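PDB 3R2T: putative uncharacterized protein from Staphylococcus aureus, which is a superantigen-like protein (SSL8) of the staphylococcal and streptococcal toxin family, probably secreted, whose precise activity is not established. Local coordinates for residues F102-D107 / F134-V139; F173-E178 / I236-I241; G207-N212 / I244-K249. All blocks are in the same frame, centred on the assembly; numbering follows the deposited sequence.

Interaction 1 of 3, residues F102-D107 / F134-V139; sequences FLLGKD and FSVSGV
The rings of Phe102 and Phe134 meet obliquely, centroids 5.2 Å apart and planes at 44°; Phe102 CE2 comes to 3.3 Å from Phe134 CD2. At the edge of the Phe102 ring and in its plane lies the carbonyl oxygen of Ser135, 3.5 Å from CD2. The chi1 of -71° in Phe102, with CG anti to the carbonyl carbon, brings CE2 and CZ of the ring against Phe134. Phe148 of the second subunit meets the same Phe102 ring edge-to-face, and Phe174 of that subunit packs on Phe134, so the aromatic pair lies at the dimer contact. The carboxylate of Asp107 has three partners: Ser137 OG and a water at OD2, and Gly105 N at OD1. The hydroxyl of Ser137 donates, OG to OD2 2.6 Å, on the syn side and 18° out of the carboxylate plane, while Gly105 N meets OD1, also syn. The water bridges OD2 to Val139 N. These bonds fix the rotation of the carboxylate and hold the loop after strand 99-102 against strand 133-141. The two strands belong to the OB-fold domain and pair in parallel at Phe102 and Val136: Phe102 N donates to Ser135 O at 2.7 Å, almost straight, and Ser137 N returns a bond to Phe102 O at 2.8 Å. Beyond that pair the chain bends in an inverse gamma turn centred on Leu103. Leu104 then crosses Val136 at about a right angle, CG to CG1 4.1 Å, and Ser146 of the second subunit packs on this leucine. More loosely, Leu103 CD2 lies 4.4 Å from Val139 CG2.

Interaction 2 of 3, residues F173-E178 / I236-I241; sequences FFIQKE and INSEQI
Ser238 is the tight point of this contact: its hydroxyl and its backbone N-H each hold a carbonyl of segment 173-178. Ser238 OG donates to Lys177 O at 2.6 Å, only 16° out of the carbonyl plane, and Ser238 N donates to Glu178 O at 2.9 Å, tilted 34° from that plane. A chi1 of 63°, with OG between the backbone N and the carbonyl carbon of its own residue, places the hydroxyl on the side of segment 173-178, where the N-H also points. Glu178 O also receives a CA-H...O contact from Asn237, 3.4 Å from CA. Beside this polar grip lies a small apolar patch. Ile175 sets CG2 3.7 Å from Ser238 CB and reaches with CD1 to within 3.6 Å of Ile241 CD1, the two isoleucines crossing at a slant. Ile241 packs further on Ile211 and Met213 of strand 207-213, so the patch joins the beta-grasp sheet. The contact lies in the beta-grasp domain, where strand 235-237, paired antiparallel with 179-181, runs into a 3-10 turn, 238-240, that leads to strand 241-248. Whereas Ser238, Ile175 and Ile241 are buried, Asn237, Glu178 and Glu239 are more open to solvent. Asn237 OD1 is weakly bonded to Glu239 N. The carboxylate of Glu178 is taken up by the backbone N-H groups of Val144 and Lys145, and the ammonium of Lys177 is bound by the carbonyl of Glu179 and forms a salt bridge with Asp119 of the OB-fold domain. On the turn, Gln240 NE2 donates to Glu239 OE1 at 2.6 Å.

Interaction 3 of 3, residues G207-N212 / I244-K249; sequences GRIVIN and IEVNLK
Ile209 and Ile244 run alongside each other on one face of the sheet, with their CG2 methyls 4.0 Å apart. Their chi1 of -55° and -56° sets CG1 beside the backbone N and leaves CG2 anti to it, which turns these methyls to each other across the strands. Ile209 CG1 also approaches Val246 CG2 at 4.3 Å, and Ile211 CG1 stands at the same distance from Ile244 CG2. The register beneath is set by four backbone bonds: Val210 N to Glu245 O at 2.7 Å with its return bond from Glu245 N to Val210 O, and a second reciprocal pair between Arg208 and Asn247. The segment axes approach to 4.7 Å, with N-to-C directions at 167°, antiparallel. At the end of the pairing, Gly207, at positive phi, brings its CA to 3.1 Å from Asn247 O. The face that carries Arg208, Val210, Glu245 and Asn247 is more polar. Asn247 ND2 donates to Glu245 OE1 at 2.8 Å on the anti side of the carboxylate, linking two residues that follow each other on this face of strand 244-248. A water accepts from Asn212 ND2 and weakly donates to Glu245 OE2, bridging the strands. Arg208 is drawn to Glu220 of strand 218-222 by a salt bridge. The isoleucine face is covered by helix 182-197, with Ile189 on both Ile209 and Ile244 and Leu182 and Leu185 on Ile211. Strands 156-160 and 218-222 flank the pair in a mixed sheet packed against one helix, the arrangement of the beta-grasp domain of staphylococcal and streptococcal toxins.

Overall arrangement
From the N terminus, interaction 1 comes first: it closes the excursion between 102-107 and 134-139 in the OB-fold domain and is complete before the beta-grasp segments begin. Interactions 2 and 3 then cross, their segments following in the order 173-178, 207-212, 236-241, 244-249. Interaction 2 ties the loop after strand 167-171 to the turn that feeds the last strand, and interaction 3 pairs that strand with 207-213. These two touch directly, Ile241 CG2 lying 4.1 Å from Ile211 CG2, and Phe173 also packs on Ile244. Interaction 1 stands apart, its centre about 20 Å from that of interaction 2 and about 24 Å from that of interaction 3.

Interaction 1 of 3, residues F102-D107 / F134-V139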
loop_
_atom_site.group_PDB
_atom_site.type_symbol
_atom_site.label_atom_id
_atom_site.label_comp_id
_atom_site.label_asym_id
_atom_site.label_seq_id
_atom_site.Cartn_x
_atom_site.Cartn_y
_atom_site.Cartn_z
ATOM N N PHE A 102 7.212 4.330 1.497
ATOM C CA PHE A 102 7.122 3.668 0.218
ATOM C C PHE A 102 7.660 4.597 -0.858
ATOM O O PHE A 102 7.159 5.711 -1.031
ATOM C CB PHE A 102 5.676 3.298 -0.063
ATOM C CG PHE A 102 5.158 2.173 0.806
ATOM C CD1 PHE A 102 4.937 0.924 0.270
ATOM C CD2 PHE A 102 4.927 2.358 2.166
ATOM C CE1 PHE A 102 4.456 -0.123 1.065
ATOM C CE2 PHE A 102 4.458 1.320 2.961
ATOM C CZ PHE A 102 4.221 0.078 2.407
ATOM N N LEU A 103 8.672 4.125 -1.582
ATOM C CA LEU A 103 9.301 4.895 -2.644
ATOM C C LEU A 103 8.546 4.627 -3.945
ATOM O O LEU A 103 8.990 3.833 -4.780
ATOM C CB LEU A 103 10.758 4.470 -2.780
ATOM C CG LEU A 103 11.565 4.573 -1.480
ATOM C CD1 LEU A 103 12.971 3.983 -1.607
ATOM C CD2 LEU A 103 11.603 6.011 -0.995
ATOM N N LEU A 104 7.429 5.321 -4.131
ATOM C CA LEU A 104 6.550 5.096 -5.292
ATOM C C LEU A 104 6.707 5.999 -6.525
ATOM O O LEU A 104 6.005 5.792 -7.509
ATOM C CB LEU A 104 5.070 5.153 -4.848
ATOM C CG LEU A 104 4.605 4.235 -3.703
ATOM C CD1 LEU A 104 3.059 4.225 -3.635
ATOM C CD2 LEU A 104 5.110 2.792 -3.836
ATOM N N GLY A 105 7.593 6.984 -6.510
ATOM C CA GLY A 105 7.731 7.872 -7.677
ATOM C C GLY A 105 9.114 7.828 -8.293
ATOM O O GLY A 105 9.592 6.769 -8.646
ATOM N N LYS A 106 9.755 8.988 -8.415
ATOM C CA LYS A 106 11.116 9.072 -8.972
ATOM C C LYS A 106 12.137 8.486 -8.004
ATOM O O LYS A 106 13.299 8.293 -8.359
ATOM C CB LYS A 106 11.531 10.529 -9.228
ATOM C CG LYS A 106 10.622 11.312 -10.147
ATOM C CD LYS A 106 11.241 12.675 -10.477
ATOM C CE LYS A 106 10.226 13.607 -11.135
ATOM N NZ LYS A 106 9.411 12.944 -12.175
ATOM N N ASP A 107 11.699 8.213 -6.776
ATOM C CA ASP A 107 12.583 7.680 -5.739
ATOM C C ASP A 107 12.656 6.150 -5.718
ATOM O O ASP A 107 13.495 5.571 -5.018
ATOM C CB ASP A 107 12.137 8.210 -4.372
ATOM C CG ASP A 107 10.661 7.912 -4.070
ATOM O OD1 ASP A 107 10.007 7.233 -4.883
ATOM O OD2 ASP A 107 10.158 8.373 -3.025
ATOM N N PHE A 134 2.734 3.995 7.665
ATOM C CA PHE A 134 2.973 3.825 6.230
ATOM C C PHE A 134 2.776 5.150 5.509
ATOM O O PHE A 134 1.679 5.700 5.513
ATOM C CB PHE A 134 1.995 2.795 5.658
ATOM C CG PHE A 134 2.364 1.350 5.937
ATOM C CD1 PHE A 134 2.959 0.965 7.127
ATOM C CD2 PHE A 134 2.011 0.364 5.030
ATOM C CE1 PHE A 134 3.266 -0.376 7.377
ATOM C CE2 PHE A 134 2.302 -0.983 5.272
ATOM C CZ PHE A 134 2.933 -1.352 6.452
ATOM N N SER A 135 3.826 5.636 4.866
ATOM C CA SER A 135 3.771 6.893 4.143
ATOM C C SER A 135 4.473 6.752 2.793
ATOM O O SER A 135 5.284 5.825 2.595
ATOM C CB SER A 135 4.423 8.003 4.969
ATOM O OG SER A 135 4.276 9.274 4.354
ATOM N N VAL A 136 4.160 7.679 1.881
ATOM C CA VAL A 136 4.708 7.670 0.523
ATOM C C VAL A 136 5.732 8.758 0.230
ATOM O O VAL A 136 5.444 9.930 0.369
ATOM C CB VAL A 136 3.596 7.843 -0.523
ATOM C CG1 VAL A 136 4.187 7.888 -1.923
ATOM C CG2 VAL A 136 2.554 6.724 -0.396
ATOM N N SER A 137 6.927 8.348 -0.181
ATOM C CA SER A 137 7.992 9.268 -0.580
ATOM C C SER A 137 8.224 10.424 0.411
ATOM O O SER A 137 8.334 10.183 1.620
ATOM C CB SER A 137 7.696 9.751 -1.986
ATOM O OG SER A 137 7.557 8.635 -2.850
ATOM N N GLY A 138 8.300 11.662 -0.077
ATOM C CA GLY A 138 8.550 12.816 0.797
ATOM C C GLY A 138 9.971 12.855 1.326
ATOM O O GLY A 138 10.224 13.414 2.384
ATOM N N VAL A 139 10.906 12.269 0.580
ATOM C CA VAL A 139 12.299 12.204 0.992
ATOM C C VAL A 139 13.129 13.227 0.247
ATOM O O VAL A 139 12.975 13.367 -0.946
ATOM C CB VAL A 139 12.902 10.807 0.694
ATOM C CG1 VAL A 139 14.340 10.740 1.209
ATOM C CG2 VAL A 139 12.059 9.658 1.343
HETATM O O HOH W 1 10.635 10.537 -1.875
#

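Interaction 2 of 3, residues F173-E178 / I236-I241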
loop_
_atom_site.group_PDB
_atom_site.type_symbol
_atom_site.label_atom_id
_atom_site.label_comp_id
_atom_site.label_asym_id
_atom_site.label_seq_id
_atom_site.Cartn_x
_atom_site.Cartn_y
_atom_site.Cartn_z
ATOM N N PHE A 173 4.026 32.484 4.550
ATOM C CA PHE A 173 4.363 31.080 4.368
ATOM C C PHE A 173 5.873 31.015 4.426
ATOM O O PHE A 173 6.551 31.896 3.908
ATOM C CB PHE A 173 3.859 30.572 3.018
ATOM C CG PHE A 173 3.856 29.071 2.888
ATOM C CD1 PHE A 173 4.802 28.414 2.115
ATOM C CD2 PHE A 173 2.891 28.313 3.548
ATOM C CE1 PHE A 173 4.778 27.029 1.998
ATOM C CE2 PHE A 173 2.861 26.929 3.444
ATOM C CZ PHE A 173 3.786 26.284 2.683
ATOM N N PHE A 174 6.411 30.007 5.083
ATOM C CA PHE A 174 7.849 29.883 5.167
ATOM C C PHE A 174 8.237 28.444 4.899
ATOM O O PHE A 174 7.515 27.503 5.248
ATOM C CB PHE A 174 8.377 30.335 6.536
ATOM C CG PHE A 174 8.178 29.323 7.624
ATOM C CD1 PHE A 174 9.268 28.629 8.147
ATOM C CD2 PHE A 174 6.913 29.038 8.106
ATOM C CE1 PHE A 174 9.098 27.680 9.148
ATOM C CE2 PHE A 174 6.735 28.086 9.102
ATOM C CZ PHE A 174 7.833 27.408 9.626
ATOM N N ILE A 175 9.382 28.304 4.254
ATOM C CA ILE A 175 9.935 27.023 3.918
ATOM C C ILE A 175 11.273 26.956 4.622
ATOM O O ILE A 175 12.134 27.798 4.426
ATOM C CB ILE A 175 10.082 26.887 2.394
ATOM C CG1 ILE A 175 8.703 27.093 1.729
ATOM C CG2 ILE A 175 10.711 25.527 2.029
ATOM C CD1 ILE A 175 8.752 27.252 0.241
ATOM N N GLN A 176 11.411 25.965 5.486
ATOM C CA GLN A 176 12.644 25.751 6.249
ATOM C C GLN A 176 13.767 25.013 5.491
ATOM O O GLN A 176 14.960 25.232 5.754
ATOM C CB GLN A 176 12.339 25.052 7.593
ATOM C CG GLN A 176 11.028 24.172 7.730
ATOM C CD GLN A 176 10.743 23.146 6.615
ATOM O OE1 GLN A 176 10.744 23.479 5.410
ATOM N NE2 GLN A 176 10.421 21.903 7.023
ATOM N N LYS A 177 13.391 24.182 4.533
ATOM C CA LYS A 177 14.344 23.378 3.793
ATOM C C LYS A 177 14.789 23.951 2.443
ATOM O O LYS A 177 13.993 24.549 1.730
ATOM C CB LYS A 177 13.725 22.006 3.544
ATOM C CG LYS A 177 13.371 21.237 4.816
ATOM C CD LYS A 177 12.601 19.947 4.454
ATOM C CE LYS A 177 13.484 18.792 4.087
ATOM N NZ LYS A 177 14.694 19.033 3.273
ATOM N N GLU A 178 16.058 23.725 2.110
ATOM C CA GLU A 178 16.651 24.144 0.825
ATOM C C GLU A 178 16.042 23.303 -0.291
ATOM O O GLU A 178 15.758 23.792 -1.406
ATOM C CB GLU A 178 18.153 23.920 0.854
ATOM C CG GLU A 178 18.834 24.741 1.940
ATOM C CD GLU A 178 20.259 24.302 2.258
ATOM O OE1 GLU A 178 20.864 24.943 3.145
ATOM O OE2 GLU A 178 20.764 23.324 1.653
ATOM N N ILE A 236 11.792 20.205 -4.938
ATOM C CA ILE A 236 11.946 21.570 -5.401
ATOM C C ILE A 236 12.987 22.365 -4.596
ATOM O O ILE A 236 13.038 22.287 -3.351
ATOM C CB ILE A 236 10.586 22.275 -5.255
ATOM C CG1 ILE A 236 9.501 21.486 -6.007
ATOM C CG2 ILE A 236 10.647 23.685 -5.765
ATOM C CD1 ILE A 236 8.097 22.031 -5.762
ATOM N N ASN A 237 13.815 23.122 -5.311
ATOM C CA ASN A 237 14.820 24.011 -4.708
ATOM C C ASN A 237 14.081 25.259 -4.197
ATOM O O ASN A 237 13.715 26.133 -4.975
ATOM C CB ASN A 237 15.881 24.378 -5.759
ATOM C CG ASN A 237 16.901 25.366 -5.249
ATOM O OD1 ASN A 237 16.726 25.955 -4.191
ATOM N ND2 ASN A 237 17.978 25.565 -6.016
ATOM N N SER A 238 13.857 25.328 -2.883
ATOM C CA SER A 238 13.098 26.420 -2.277
ATOM C C SER A 238 13.609 27.821 -2.614
ATOM O O SER A 238 12.824 28.748 -2.704
ATOM C CB SER A 238 12.988 26.243 -0.754
ATOM O OG SER A 238 14.256 26.282 -0.139
ATOM N N GLU A 239 14.909 27.976 -2.806
ATOM C CA GLU A 239 15.452 29.281 -3.156
ATOM C C GLU A 239 14.912 29.746 -4.521
ATOM O O GLU A 239 14.788 30.941 -4.783
ATOM C CB GLU A 239 16.978 29.222 -3.149
ATOM C CG GLU A 239 17.682 30.551 -3.402
ATOM C CD GLU A 239 17.805 30.901 -4.860
ATOM O OE1 GLU A 239 18.066 29.976 -5.667
ATOM O OE2 GLU A 239 17.684 32.105 -5.193
ATOM N N GLN A 240 14.548 28.793 -5.367
ATOM C CA GLN A 240 14.069 29.118 -6.698
ATOM C C GLN A 240 12.570 29.327 -6.816
ATOM O O GLN A 240 12.091 29.560 -7.905
ATOM C CB GLN A 240 14.563 28.066 -7.689
ATOM C CG GLN A 240 16.099 28.162 -7.950
ATOM C CD GLN A 240 16.474 29.402 -8.720
ATOM O OE1 GLN A 240 15.909 29.670 -9.765
ATOM N NE2 GLN A 240 17.451 30.154 -8.224
ATOM N N ILE A 241 11.826 29.235 -5.713
ATOM C CA ILE A 241 10.375 29.465 -5.757
ATOM C C ILE A 241 10.142 30.965 -5.743
ATOM O O ILE A 241 10.575 31.635 -4.815
ATOM C CB ILE A 241 9.655 28.863 -4.544
ATOM C CG1 ILE A 241 9.760 27.335 -4.562
ATOM C CG2 ILE A 241 8.207 29.299 -4.514
ATOM C CD1 ILE A 241 9.167 26.672 -3.317
#

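Interaction 3 of 3, residues G207-N212 / I244-K249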
loop_
_atom_site.group_PDB
_atom_site.type_symbol
_atom_site.label_atom_id
_atom_site.label_comp_id
_atom_site.label_asym_id
_atom_site.label_seq_id
_atom_site.Cartn_x
_atom_site.Cartn_y
_atom_site.Cartn_z
ATOM N N GLY A 207 -10.416 23.859 -7.004
ATOM C CA GLY A 207 -9.392 24.870 -7.167
ATOM C C GLY A 207 -8.030 24.282 -7.482
ATOM O O GLY A 207 -7.908 23.129 -7.900
ATOM N N ARG A 208 -7.002 25.086 -7.282
ATOM C CA ARG A 208 -5.640 24.659 -7.557
ATOM C C ARG A 208 -4.607 25.451 -6.790
ATOM O O ARG A 208 -4.871 26.565 -6.337
ATOM C CB ARG A 208 -5.318 24.835 -9.042
ATOM C CG ARG A 208 -5.471 26.276 -9.531
ATOM C CD ARG A 208 -4.891 26.466 -10.941
ATOM N NE ARG A 208 -5.149 27.803 -11.485
ATOM C CZ ARG A 208 -4.586 28.300 -12.591
ATOM N NH1 ARG A 208 -3.680 27.598 -13.278
ATOM N NH2 ARG A 208 -4.913 29.524 -13.002
ATOM N N ILE A 209 -3.421 24.854 -6.683
ATOM C CA ILE A 209 -2.273 25.471 -6.069
ATOM C C ILE A 209 -1.274 25.541 -7.196
ATOM O O ILE A 209 -1.053 24.536 -7.876
ATOM C CB ILE A 209 -1.650 24.601 -4.958
ATOM C CG1 ILE A 209 -2.679 24.222 -3.899
ATOM C CG2 ILE A 209 -0.403 25.303 -4.332
ATOM C CD1 ILE A 209 -2.148 23.172 -2.928
ATOM N N VAL A 210 -0.676 26.714 -7.399
ATOM C CA VAL A 210 0.329 26.895 -8.439
ATOM C C VAL A 210 1.604 27.421 -7.804
ATOM O O VAL A 210 1.601 28.485 -7.174
ATOM C CB VAL A 210 -0.119 27.905 -9.507
ATOM C CG1 VAL A 210 1.011 28.170 -10.524
ATOM C CG2 VAL A 210 -1.343 27.415 -10.210
ATOM N N ILE A 211 2.694 26.681 -7.976
ATOM C CA ILE A 211 3.992 27.079 -7.447
ATOM C C ILE A 211 4.776 27.641 -8.629
ATOM O O ILE A 211 5.057 26.926 -9.585
ATOM C CB ILE A 211 4.718 25.881 -6.808
ATOM C CG1 ILE A 211 3.880 25.316 -5.644
ATOM C CG2 ILE A 211 6.121 26.278 -6.311
ATOM C CD1 ILE A 211 4.332 23.942 -5.143
ATOM N N ASN A 212 5.099 28.927 -8.585
ATOM C CA ASN A 212 5.838 29.566 -9.663
ATOM C C ASN A 212 7.315 29.665 -9.311
ATOM O O ASN A 212 7.645 30.110 -8.222
ATOM C CB ASN A 212 5.246 30.956 -9.948
ATOM C CG ASN A 212 3.880 30.882 -10.602
ATOM O OD1 ASN A 212 3.729 30.273 -11.655
ATOM N ND2 ASN A 212 2.882 31.526 -9.996
ATOM N N ILE A 244 3.708 31.514 -4.685
ATOM C CA ILE A 244 2.757 30.416 -4.684
ATOM C C ILE A 244 1.380 31.060 -4.713
ATOM O O ILE A 244 1.115 31.994 -3.951
ATOM C CB ILE A 244 2.916 29.571 -3.428
ATOM C CG1 ILE A 244 4.379 29.071 -3.311
ATOM C CG2 ILE A 244 1.911 28.403 -3.422
ATOM C CD1 ILE A 244 4.725 28.456 -1.989
ATOM N N GLU A 245 0.513 30.581 -5.594
ATOM C CA GLU A 245 -0.809 31.128 -5.720
ATOM C C GLU A 245 -1.874 30.035 -5.639
ATOM O O GLU A 245 -1.757 28.970 -6.259
ATOM C CB GLU A 245 -0.947 31.900 -7.040
ATOM C CG GLU A 245 -2.355 32.429 -7.290
ATOM C CD GLU A 245 -2.455 33.332 -8.533
ATOM O OE1 GLU A 245 -3.525 33.351 -9.179
ATOM O OE2 GLU A 245 -1.458 34.002 -8.872
ATOM N N VAL A 246 -2.896 30.296 -4.851
ATOM C CA VAL A 246 -4.006 29.380 -4.717
ATOM C C VAL A 246 -5.258 30.049 -5.270
ATOM O O VAL A 246 -5.508 31.224 -4.971
ATOM C CB VAL A 246 -4.237 29.028 -3.227
ATOM C CG1 VAL A 246 -5.510 28.227 -3.048
ATOM C CG2 VAL A 246 -3.036 28.293 -2.664
ATOM N N ASN A 247 -6.009 29.325 -6.100
ATOM C CA ASN A 247 -7.284 29.806 -6.621
ATOM C C ASN A 247 -8.389 28.868 -6.133
ATOM O O ASN A 247 -8.408 27.684 -6.470
ATOM C CB ASN A 247 -7.261 29.947 -8.139
ATOM C CG ASN A 247 -6.630 31.256 -8.578
ATOM O OD1 ASN A 247 -7.289 32.291 -8.569
ATOM N ND2 ASN A 247 -5.367 31.218 -8.973
ATOM N N LEU A 248 -9.280 29.401 -5.307
ATOM C CA LEU A 248 -10.382 28.629 -4.756
ATOM C C LEU A 248 -11.653 28.832 -5.562
ATOM O O LEU A 248 -11.905 29.931 -6.074
ATOM C CB LEU A 248 -10.654 29.057 -3.314
ATOM C CG LEU A 248 -9.501 28.927 -2.323
ATOM C CD1 LEU A 248 -9.909 29.505 -0.966
ATOM C CD2 LEU A 248 -9.065 27.473 -2.191
ATOM N N LYS A 249 -12.454 27.774 -5.669
ATOM C CA LYS A 249 -13.739 27.856 -6.369
ATOM C C LYS A 249 -14.771 26.851 -5.830
ATOM O O LYS A 249 -14.436 25.925 -5.070
ATOM C CB LYS A 249 -13.546 27.741 -7.888
ATOM C CG LYS A 249 -12.818 26.492 -8.371
ATOM C CD LYS A 249 -12.430 26.563 -9.872
ATOM C CE LYS A 249 -13.641 26.658 -10.829
ATOM N NZ LYS A 249 -14.356 27.972 -10.815
ATOM O OXT LYS A 249 -15.984 26.966 -6.116
HETATM O O HOH W 2 0.229 31.870 -10.649
#